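Local coordinates for protein DNA polymerase III subunit delta (Bacillus subtilis, PDB 3ZH9) that probably acts in the tau/delta/delta' clamp loader as the wrench that opens the beta sliding clamp for loading onto primed DNA, at residues Q163-T168 with D198-T203; Q190-F195 with K208-R213; D46-V51 with E74-I79; D65-P70 with S108-T113. One frame throughout, in Å; residues are numbered along the deposited sequence.

Contact 1: Q163-T168 with D198-T203; sequences QKTIGT and DREEIT. With SO4 (sulfate ion), chain C.
Lys164 reaches across to the main chain of 198-203, its ammonium NZ donating to Arg199 O at 2.7 Å. The chain bends about CB-CG (chi2 -58°), which puts CD 3.6 Å from Glu200 O, and the rest is extended. NZ also bonds Gly197 O, so one charge grips two carbonyls beyond helix 182-195. Next to it the backbones pair briefly as a short parallel bridge at Thr165 and Glu201: Thr165 N donates to Glu200 O at 2.9 Å, and Ile202 N to Thr165 O at 2.7 Å. On the face these two residues share, Thr165 OG1, held between its own N and carbonyl carbon (chi1 60°), lies 3.6 Å from Glu201 CB and bonds Glu200 O weakly. On the other face, Ile166 CD1 meets Ile202 CG2 at 3.7 Å, the side chains passing at a slant. A water accepts from Gly167 N and donates to Glu201 OE2 and Ile202 O. A sulfate, probably from the crystallisation liquor, takes the N-H groups of Glu200 and Glu201. The chemistry is thus divided: Ile166 and Ile202 carry the apolar face, packed on Ile189, while the adjacent N-H groups form a site that an anion can occupy, consistent with local donors offsetting the nearby carboxylates.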
# COMPACT_ATOMS: atom_id res chain seq x y z
N GLN A 163 -6.73 17.16 -13.39
CA GLN A 163 -7.59 18.30 -13.75
C GLN A 163 -9.08 18.01 -13.59
O GLN A 163 -9.92 18.68 -14.20
CB GLN A 163 -7.30 18.83 -15.16
CG GLN A 163 -5.91 19.46 -15.32
CD GLN A 163 -4.83 18.42 -15.57
OE1 GLN A 163 -4.93 17.63 -16.52
NE2 GLN A 163 -3.81 18.39 -14.72
N LYS A 164 -9.40 17.04 -12.75
CA LYS A 164 -10.80 16.74 -12.45
C LYS A 164 -11.07 17.03 -10.99
O LYS A 164 -10.16 17.39 -10.24
CB LYS A 164 -11.11 15.27 -12.76
CG LYS A 164 -10.84 14.88 -14.20
CD LYS A 164 -11.66 15.75 -15.15
CE LYS A 164 -11.38 15.40 -16.60
NZ LYS A 164 -12.27 16.17 -17.53
N THR A 165 -12.32 16.85 -10.57
CA THR A 165 -12.67 16.97 -9.17
C THR A 165 -13.57 15.82 -8.74
O THR A 165 -14.19 15.15 -9.57
CB THR A 165 -13.41 18.28 -8.89
OG1 THR A 165 -14.61 18.32 -9.67
CG2 THR A 165 -12.53 19.47 -9.25
N ILE A 166 -13.60 15.55 -7.44
CA ILE A 166 -14.49 14.55 -6.89
C ILE A 166 -14.95 15.01 -5.52
O ILE A 166 -14.13 15.43 -4.70
CB ILE A 166 -13.82 13.13 -6.85
CG1 ILE A 166 -14.83 12.05 -6.44
CG2 ILE A 166 -12.56 13.12 -5.97
CD1 ILE A 166 -14.31 10.61 -6.63
N GLY A 167 -16.26 14.99 -5.29
CA GLY A 167 -16.82 15.44 -4.03
C GLY A 167 -16.49 14.43 -2.94
O GLY A 167 -16.10 13.30 -3.25
N THR A 168 -16.66 14.81 -1.68
CA THR A 168 -16.26 13.92 -0.60
C THR A 168 -17.13 12.67 -0.51
O THR A 168 -16.64 11.59 -0.20
CB THR A 168 -16.13 14.63 0.79
OG1 THR A 168 -17.33 14.47 1.54
CG2 THR A 168 -15.82 16.10 0.61
N ASP A 198 -15.37 15.07 -21.10
CA ASP A 198 -15.25 16.52 -21.03
C ASP A 198 -15.67 17.05 -19.67
O ASP A 198 -15.29 18.16 -19.29
CB ASP A 198 -16.13 17.18 -22.09
CG ASP A 198 -15.49 17.19 -23.46
OD1 ASP A 198 -14.24 17.33 -23.53
OD2 ASP A 198 -16.22 17.06 -24.47
N ARG A 199 -16.45 16.27 -18.94
CA ARG A 199 -16.96 16.69 -17.65
C ARG A 199 -15.84 16.87 -16.63
O ARG A 199 -14.81 16.24 -16.71
CB ARG A 199 -18.01 15.70 -17.16
CG ARG A 199 -19.22 15.57 -18.06
CD ARG A 199 -19.91 14.25 -17.83
NE ARG A 199 -20.00 13.98 -16.41
CZ ARG A 199 -19.97 12.78 -15.86
NH1 ARG A 199 -19.88 11.70 -16.60
NH2 ARG A 199 -20.04 12.69 -14.55
N GLU A 200 -16.04 17.78 -15.69
CA GLU A 200 -15.01 18.06 -14.71
C GLU A 200 -15.13 17.24 -13.43
O GLU A 200 -14.12 16.87 -12.81
CB GLU A 200 -14.99 19.55 -14.35
CG GLU A 200 -13.97 19.87 -13.28
CD GLU A 200 -13.84 21.36 -13.03
OE1 GLU A 200 -14.49 22.13 -13.77
OE2 GLU A 200 -13.08 21.74 -12.11
N GLU A 201 -16.36 16.95 -13.02
CA GLU A 201 -16.59 16.33 -11.73
C GLU A 201 -16.94 14.85 -11.81
O GLU A 201 -17.88 14.45 -12.50
CB GLU A 201 -17.69 17.06 -10.95
CG GLU A 201 -17.92 16.46 -9.57
CD GLU A 201 -19.10 17.07 -8.84
OE1 GLU A 201 -19.61 18.12 -9.30
OE2 GLU A 201 -19.52 16.50 -7.81
N ILE A 202 -16.18 14.03 -11.09
CA ILE A 202 -16.56 12.64 -10.87
C ILE A 202 -17.71 12.62 -9.84
O ILE A 202 -17.51 13.00 -8.68
CB ILE A 202 -15.37 11.81 -10.34
CG1 ILE A 202 -14.19 11.86 -11.33
CG2 ILE A 202 -15.78 10.37 -10.02
CD1 ILE A 202 -12.89 11.32 -10.72
N THR A 203 -18.90 12.22 -10.28
CA THR A 203 -20.06 12.12 -9.40
C THR A 203 -20.11 10.77 -8.68
O THR A 203 -19.39 9.84 -9.04
CB THR A 203 -21.39 12.30 -10.17
OG1 THR A 203 -21.61 11.16 -11.03
CG2 THR A 203 -21.38 13.58 -11.01
S SO4 C . -19.17 19.19 -14.95
O1 SO4 C . -18.33 19.55 -16.09
O2 SO4 C . -19.69 20.38 -14.28
O3 SO4 C . -18.38 18.42 -14.00
O4 SO4 C . -20.31 18.39 -15.41
O HOH W 1 -18.54 14.26 -6.66

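Contact 2: Q190-F195 with K208-R213; sequences QKLCTF and KMLVAR. With SO4 (sulfate ion), chain H; SO4 (sulfate ion), chain M.
Leu210 CD2 fits between Leu192 and Phe195, touching Phe195 CB at 3.7 Å and Leu192 CD2 at 3.8 Å. Leu210 CD1 sits over one face of the Phe195 ring, displaced toward the rim near CD1 and CE1, in a CH-pi contact 4.3 Å from the centroid. Leu210 and its two partners point in opposite senses as they pass. Met209 also reaches the same ring, its side chain at about a right angle to that of Phe195; Met209 SD lies 3.9 Å from Phe195 CZ, an oblique Met-aromatic contact. CG of Phe195 is anti to its backbone N (chi1 -177°), which carries the root of the ring out to Leu210. Beside this, Leu192 CD1 meets Val211 CG2 at 4.0 Å.

Polar groups bridge the margin through a water that accepts from Lys191 NZ and donates to Leu210 O at 2.6 Å, while the same ammonium forms a salt bridge with Glu188. Farther along, Arg213 is engaged by two sulfates, probably from the crystallisation liquor: N binds one, and NH2 holds the other at the edge of the guanidinium.

Leu192 also packs on Val207 and Ile202, and Val211 on Leu174 and Leu177. The contact therefore joins the last turns of helix 182-195 to the end of helix 204-210, with strand 201-202 and helix 168-177 adjoining.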
# COMPACT_ATOMS: atom_id res chain seq x y z
N GLN A 190 -7.95 7.17 -12.17
CA GLN A 190 -7.53 7.34 -13.58
C GLN A 190 -8.60 6.87 -14.56
O GLN A 190 -8.82 7.49 -15.62
CB GLN A 190 -6.22 6.58 -13.86
CG GLN A 190 -5.00 7.07 -13.05
CD GLN A 190 -4.64 8.54 -13.28
OE1 GLN A 190 -5.09 9.17 -14.25
NE2 GLN A 190 -3.82 9.08 -12.40
N LYS A 191 -9.24 5.76 -14.23
CA LYS A 191 -10.31 5.25 -15.07
C LYS A 191 -11.48 6.21 -15.06
O LYS A 191 -12.09 6.46 -16.10
CB LYS A 191 -10.78 3.88 -14.58
CG LYS A 191 -9.88 2.73 -15.02
CD LYS A 191 -10.16 1.47 -14.18
CE LYS A 191 -11.60 1.01 -14.37
NZ LYS A 191 -11.97 -0.06 -13.40
N LEU A 192 -11.78 6.76 -13.89
CA LEU A 192 -12.92 7.68 -13.76
C LEU A 192 -12.66 8.98 -14.50
O LEU A 192 -13.56 9.50 -15.14
CB LEU A 192 -13.28 7.94 -12.29
CG LEU A 192 -13.98 6.77 -11.56
CD1 LEU A 192 -13.80 6.82 -10.02
CD2 LEU A 192 -15.48 6.74 -11.93
N CYS A 193 -11.44 9.50 -14.41
CA CYS A 193 -11.11 10.75 -15.09
C CYS A 193 -11.28 10.62 -16.59
O CYS A 193 -11.80 11.52 -17.23
CB CYS A 193 -9.69 11.22 -14.75
SG CYS A 193 -9.51 11.76 -13.03
N THR A 194 -10.88 9.48 -17.15
CA THR A 194 -11.07 9.18 -18.57
C THR A 194 -12.55 9.03 -18.89
O THR A 194 -13.06 9.63 -19.83
CB THR A 194 -10.34 7.88 -18.98
OG1 THR A 194 -8.93 8.05 -18.76
CG2 THR A 194 -10.59 7.54 -20.46
N PHE A 195 -13.24 8.24 -18.07
CA PHE A 195 -14.66 7.93 -18.26
C PHE A 195 -15.55 9.16 -18.42
O PHE A 195 -16.41 9.19 -19.29
CB PHE A 195 -15.18 7.09 -17.09
CG PHE A 195 -16.63 6.67 -17.25
CD1 PHE A 195 -17.00 5.75 -18.21
CD2 PHE A 195 -17.62 7.21 -16.44
CE1 PHE A 195 -18.31 5.37 -18.36
CE2 PHE A 195 -18.95 6.83 -16.60
CZ PHE A 195 -19.28 5.91 -17.55
N LYS A 208 -20.32 4.61 -8.70
CA LYS A 208 -21.14 3.41 -8.57
C LYS A 208 -21.29 2.67 -9.87
O LYS A 208 -21.36 1.45 -9.87
CB LYS A 208 -22.54 3.76 -8.04
CG LYS A 208 -22.56 4.30 -6.61
CD LYS A 208 -24.01 4.62 -6.20
CE LYS A 208 -24.17 4.66 -4.68
NZ LYS A 208 -25.50 5.19 -4.24
N MET A 209 -21.39 3.38 -11.00
CA MET A 209 -21.63 2.64 -12.24
C MET A 209 -20.34 2.01 -12.74
O MET A 209 -20.35 0.89 -13.26
CB MET A 209 -22.30 3.50 -13.31
CG MET A 209 -21.44 4.56 -13.95
SD MET A 209 -22.37 5.50 -15.22
CE MET A 209 -23.51 6.41 -14.19
N LEU A 210 -19.22 2.69 -12.54
CA LEU A 210 -17.99 2.22 -13.16
C LEU A 210 -17.16 1.29 -12.27
O LEU A 210 -16.53 0.37 -12.78
CB LEU A 210 -17.14 3.40 -13.65
CG LEU A 210 -15.97 3.03 -14.57
CD1 LEU A 210 -16.46 2.55 -15.95
CD2 LEU A 210 -15.02 4.21 -14.72
N VAL A 211 -17.19 1.50 -10.96
CA VAL A 211 -16.21 0.87 -10.06
C VAL A 211 -16.81 -0.32 -9.34
O VAL A 211 -17.76 -0.16 -8.57
CB VAL A 211 -15.68 1.85 -9.00
CG1 VAL A 211 -14.71 1.15 -8.04
CG2 VAL A 211 -15.01 3.06 -9.64
N ALA A 212 -16.27 -1.51 -9.61
CA ALA A 212 -16.80 -2.73 -9.01
C ALA A 212 -16.30 -2.90 -7.57
O ALA A 212 -15.12 -2.72 -7.28
CB ALA A 212 -16.44 -3.95 -9.84
N ARG A 213 -17.21 -3.28 -6.67
CA ARG A 213 -16.83 -3.61 -5.30
C ARG A 213 -15.82 -4.74 -5.35
O ARG A 213 -16.06 -5.77 -5.97
CB ARG A 213 -18.07 -4.02 -4.52
CG ARG A 213 -17.89 -4.00 -3.02
CD ARG A 213 -19.22 -4.28 -2.32
NE ARG A 213 -20.16 -3.17 -2.50
CZ ARG A 213 -20.47 -2.28 -1.56
NH1 ARG A 213 -19.95 -2.37 -0.34
NH2 ARG A 213 -21.32 -1.31 -1.84
S SO4 H . -20.57 -3.88 -8.15
O1 SO4 H . -21.23 -2.83 -8.95
O2 SO4 H . -19.81 -3.23 -7.08
O3 SO4 H . -19.65 -4.67 -8.97
O4 SO4 H . -21.61 -4.74 -7.58
S SO4 M . -22.84 0.31 -5.14
O1 SO4 M . -21.61 1.03 -5.54
O2 SO4 M . -22.73 -0.13 -3.75
O3 SO4 M . -23.03 -0.88 -5.99
O4 SO4 M . -24.00 1.18 -5.30
O HOH W 2 -14.51 -0.53 -14.16

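Contact 3: D46-V51 with E74-I79; sequences DFNLSV and ERRLVI
The guanidinium of Arg76 has Asn48 OD1 over one face and Phe47 O at its edge. Arg76 NH1 donates to Phe47 O at 2.9 Å, in the carbonyl plane and on a lone pair. A water, also in the guanidinium plane, accepts from Arg76 NH1 and donates to Ser50 OG and Leu77 O; Ser50 OG has a further partner in Asp65. Asn48 OD1 is 3.8 Å from Arg76 NH2, the amide and guanidinium planes 56° apart; it accepts from Phe71 N. The bend at chi3 (-66°) sets NE where it donates to Thr68 O, while NH2 donates to Phe69 O, so this buried charge is gripped by three carbonyls.

From here the strands run parallel, their axes 5° apart. Leu77 N bonds Asn48 O at 2.7 Å, Ser50 N bonds Leu77 O, and Ile79 N bonds Ser50 O. Leu49 and Leu77 lie side by side, Leu49 CD1 to Leu77 CD2 3.8 Å, on the face where helix 25-39 covers Leu77 and Ile79. Strand 49-53 is outermost in a five-stranded parallel sheet of order 2-3-4-1-5, joined to strand 76-81 through helix 59-66: a beta-alpha-beta crossover in the sheet order of AAA+ P-loop NTPase domains.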
# COMPACT_ATOMS: atom_id res chain seq x y z
N ASP A 46 20.43 2.20 -19.94
CA ASP A 46 21.48 1.29 -19.47
C ASP A 46 22.66 2.06 -18.87
O ASP A 46 23.41 1.53 -18.04
CB ASP A 46 22.00 0.43 -20.63
CG ASP A 46 20.88 -0.28 -21.36
OD1 ASP A 46 19.92 -0.74 -20.70
OD2 ASP A 46 20.97 -0.39 -22.60
N PHE A 47 22.84 3.30 -19.32
CA PHE A 47 24.01 4.08 -18.95
C PHE A 47 23.71 5.11 -17.88
O PHE A 47 24.58 5.48 -17.10
CB PHE A 47 24.58 4.77 -20.19
CG PHE A 47 24.62 3.90 -21.40
CD1 PHE A 47 25.31 2.70 -21.38
CD2 PHE A 47 23.96 4.26 -22.55
CE1 PHE A 47 25.34 1.89 -22.49
CE2 PHE A 47 23.98 3.46 -23.67
CZ PHE A 47 24.67 2.27 -23.64
N ASN A 48 22.47 5.59 -17.84
CA ASN A 48 22.14 6.75 -17.02
C ASN A 48 21.17 6.43 -15.88
O ASN A 48 20.63 7.33 -15.22
CB ASN A 48 21.60 7.87 -17.90
CG ASN A 48 22.65 8.43 -18.84
OD1 ASN A 48 23.77 8.71 -18.43
ND2 ASN A 48 22.30 8.59 -20.11
N LEU A 49 20.95 5.15 -15.64
CA LEU A 49 20.10 4.73 -14.54
C LEU A 49 20.82 3.67 -13.74
O LEU A 49 21.35 2.72 -14.30
CB LEU A 49 18.78 4.19 -15.06
CG LEU A 49 17.84 3.56 -14.02
CD1 LEU A 49 17.59 4.50 -12.85
CD2 LEU A 49 16.54 3.15 -14.68
N SER A 50 20.86 3.82 -12.42
CA SER A 50 21.44 2.80 -11.57
C SER A 50 20.60 2.63 -10.33
O SER A 50 20.14 3.62 -9.73
CB SER A 50 22.87 3.15 -11.16
OG SER A 50 23.59 3.71 -12.24
N VAL A 51 20.39 1.38 -9.94
CA VAL A 51 19.65 1.05 -8.73
C VAL A 51 20.51 0.21 -7.79
O VAL A 51 21.08 -0.82 -8.18
CB VAL A 51 18.40 0.25 -9.07
CG1 VAL A 51 17.60 -0.02 -7.80
CG2 VAL A 51 17.58 0.99 -10.11
N GLU A 74 21.41 14.42 -20.46
CA GLU A 74 21.57 15.62 -19.65
C GLU A 74 21.72 15.26 -18.18
O GLU A 74 22.41 15.94 -17.44
CB GLU A 74 20.36 16.56 -19.83
N ARG A 75 21.06 14.18 -17.77
CA ARG A 75 21.05 13.81 -16.37
C ARG A 75 21.18 12.32 -16.18
O ARG A 75 20.85 11.53 -17.06
CB ARG A 75 19.76 14.28 -15.68
CG ARG A 75 19.76 15.74 -15.22
CD ARG A 75 18.99 15.86 -13.93
NE ARG A 75 18.58 17.22 -13.60
CZ ARG A 75 17.53 17.84 -14.14
NH1 ARG A 75 16.78 17.23 -15.05
NH2 ARG A 75 17.23 19.08 -13.77
N ARG A 76 21.61 11.95 -14.98
CA ARG A 76 21.79 10.58 -14.56
C ARG A 76 20.83 10.37 -13.38
O ARG A 76 20.52 11.32 -12.67
CB ARG A 76 23.25 10.42 -14.16
CG ARG A 76 23.62 9.26 -13.32
CD ARG A 76 25.11 9.33 -12.98
NE ARG A 76 25.96 9.16 -14.16
CZ ARG A 76 25.89 8.13 -15.00
NH1 ARG A 76 24.99 7.18 -14.82
NH2 ARG A 76 26.71 8.07 -16.04
N LEU A 77 20.32 9.15 -13.21
CA LEU A 77 19.46 8.82 -12.08
C LEU A 77 20.08 7.71 -11.25
O LEU A 77 20.40 6.65 -11.77
CB LEU A 77 18.06 8.40 -12.55
CG LEU A 77 17.04 8.01 -11.48
CD1 LEU A 77 16.85 9.12 -10.44
CD2 LEU A 77 15.70 7.68 -12.13
N VAL A 78 20.25 7.95 -9.96
CA VAL A 78 20.84 6.95 -9.09
C VAL A 78 19.90 6.68 -7.93
O VAL A 78 19.56 7.59 -7.17
CB VAL A 78 22.22 7.38 -8.53
CG1 VAL A 78 22.67 6.42 -7.44
CG2 VAL A 78 23.27 7.49 -9.65
N ILE A 79 19.45 5.44 -7.82
CA ILE A 79 18.50 5.06 -6.79
C ILE A 79 19.16 4.17 -5.75
O ILE A 79 19.84 3.19 -6.08
CB ILE A 79 17.28 4.36 -7.42
CG1 ILE A 79 16.60 5.30 -8.41
CG2 ILE A 79 16.30 3.90 -6.35
CD1 ILE A 79 15.53 4.64 -9.21
O HOH W 3 23.12 6.18 -12.91

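Contact 4: D65-P70 with S108-T113; sequences DAETFP and SPAPYT
Tyr112 and Phe69 meet where two connections of the P-loop NTPase-like sheet domain run together: the exit of helix 59-66 on its way to strand 76-81, and the type I beta turn Ala110-Thr113 that leads into strand 113-119. The tyrosine ring is the centre of the contact. Its CG lies between the backbone N and the carbonyl carbon (chi1 41°), on a CB already directed at 65-70. Over one face stands Phe69, edge first, in an offset edge-to-face pair with planes at 85° and centroids 5.0 Å apart; Phe69 CD1 is 3.4 Å from Tyr112 CZ. Phe69 CA lies over that ring too, as a CH-pi contact. Ala110 CB lies against the opposite face, toward the rim, so the turn itself backs the ring. Pro70 CD packs on Tyr112 CB at 3.6 Å, its side chain crossing that of the tyrosine at about a right angle.

Carbonyls at and just past the helix end supply the polar half. Ala66 O accepts from Thr113 OG1 at a modelled distance too short to be relied on, and it also touches Ala110 CB at 3.3 Å. Ala66 CB meets Thr113 CG2, and Tyr105 of helix 99-107 packs on both residues. Thr68 O, whose hydrogen bond goes to Arg76, lies 3.1 Å from Tyr112 CE1. The phenol OH of Tyr112 donates to Glu67 O at 3.0 Å, reaching it from above the carbonyl plane, 65° out of it.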
# COMPACT_ATOMS: atom_id res chain seq x y z
N ASP A 65 28.90 6.12 -8.87
CA ASP A 65 27.96 6.31 -9.98
C ASP A 65 27.42 7.74 -10.03
O ASP A 65 27.32 8.35 -11.10
CB ASP A 65 26.79 5.33 -9.91
CG ASP A 65 27.11 4.00 -10.57
OD1 ASP A 65 28.21 3.45 -10.33
OD2 ASP A 65 26.26 3.50 -11.34
N ALA A 66 27.05 8.26 -8.87
CA ALA A 66 26.40 9.57 -8.80
C ALA A 66 27.37 10.63 -9.29
O ALA A 66 26.98 11.65 -9.85
CB ALA A 66 25.96 9.85 -7.40
N GLU A 67 28.66 10.37 -9.09
CA GLU A 67 29.66 11.35 -9.46
C GLU A 67 30.19 11.18 -10.89
O GLU A 67 31.12 11.86 -11.30
CB GLU A 67 30.76 11.42 -8.40
CG GLU A 67 30.47 12.53 -7.40
CD GLU A 67 31.06 12.28 -6.03
OE1 GLU A 67 31.78 11.27 -5.87
OE2 GLU A 67 30.80 13.11 -5.12
N THR A 68 29.55 10.31 -11.65
CA THR A 68 29.88 10.12 -13.06
C THR A 68 28.99 11.02 -13.91
O THR A 68 27.79 11.13 -13.66
CB THR A 68 29.62 8.66 -13.48
OG1 THR A 68 30.40 7.79 -12.66
CG2 THR A 68 29.99 8.45 -14.94
N PHE A 69 29.58 11.66 -14.92
CA PHE A 69 28.79 12.43 -15.88
C PHE A 69 27.76 11.53 -16.54
O PHE A 69 28.00 10.34 -16.75
CB PHE A 69 29.68 13.02 -16.98
CG PHE A 69 30.67 14.03 -16.49
CD1 PHE A 69 30.44 14.74 -15.32
CD2 PHE A 69 31.84 14.28 -17.20
CE1 PHE A 69 31.36 15.67 -14.86
CE2 PHE A 69 32.76 15.21 -16.75
CZ PHE A 69 32.52 15.91 -15.57
N PRO A 70 26.59 12.09 -16.88
CA PRO A 70 25.66 11.32 -17.70
C PRO A 70 26.30 10.98 -19.03
O PRO A 70 27.22 11.65 -19.53
CB PRO A 70 24.48 12.28 -17.91
CG PRO A 70 24.65 13.35 -16.88
CD PRO A 70 26.12 13.47 -16.64
N SER A 108 27.13 18.14 -1.01
CA SER A 108 27.70 18.71 -2.22
C SER A 108 27.51 17.74 -3.39
O SER A 108 28.46 17.08 -3.81
CB SER A 108 29.19 19.01 -2.01
OG SER A 108 29.75 19.55 -3.19
N PRO A 109 26.27 17.62 -3.89
CA PRO A 109 25.95 16.51 -4.80
C PRO A 109 26.30 16.88 -6.24
O PRO A 109 26.56 18.05 -6.51
CB PRO A 109 24.43 16.34 -4.63
CG PRO A 109 23.96 17.76 -4.33
CD PRO A 109 25.07 18.40 -3.52
N ALA A 110 26.31 15.90 -7.14
CA ALA A 110 26.69 16.18 -8.52
C ALA A 110 25.50 16.80 -9.24
O ALA A 110 24.40 16.25 -9.20
CB ALA A 110 27.12 14.91 -9.22
N PRO A 111 25.71 17.95 -9.89
CA PRO A 111 24.57 18.71 -10.42
C PRO A 111 23.86 17.98 -11.56
O PRO A 111 22.69 18.24 -11.86
CB PRO A 111 25.22 20.00 -10.92
CG PRO A 111 26.65 19.61 -11.24
CD PRO A 111 27.01 18.57 -10.23
N TYR A 112 24.57 17.04 -12.17
CA TYR A 112 24.05 16.31 -13.33
C TYR A 112 23.38 14.99 -12.93
O TYR A 112 22.90 14.25 -13.78
CB TYR A 112 25.21 16.04 -14.28
CG TYR A 112 26.48 15.64 -13.57
CD1 TYR A 112 26.67 14.34 -13.09
CD2 TYR A 112 27.51 16.56 -13.36
CE1 TYR A 112 27.85 13.98 -12.44
CE2 TYR A 112 28.69 16.22 -12.71
CZ TYR A 112 28.86 14.93 -12.26
OH TYR A 112 30.04 14.60 -11.62
N THR A 113 23.37 14.72 -11.64
CA THR A 113 22.78 13.49 -11.10
C THR A 113 21.55 13.81 -10.26
O THR A 113 21.53 14.77 -9.49
CB THR A 113 23.81 12.74 -10.20
OG1 THR A 113 24.85 12.20 -11.02
CG2 THR A 113 23.15 11.62 -9.41

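From the N terminus, contact 3 opens first, and its loop from 46-51 to 74-79 contains helix 59-66. Contact 4 starts inside that loop, at the helix's end, and closes only at 108-113, so the two cross; Arg76 is their common tie, linking edge strand, crossover helix and the entry to strand 113-119. Both are complete before contact 1 opens. Contact 1 closes a loop of helices 168-177 and 182-195, and contact 2, starting on the second of these, crosses it and ends after helix 204-210. These two touch through Ile202 and Leu192, but their nearest atoms are about 20 Å or more from those of contacts 3 and 4.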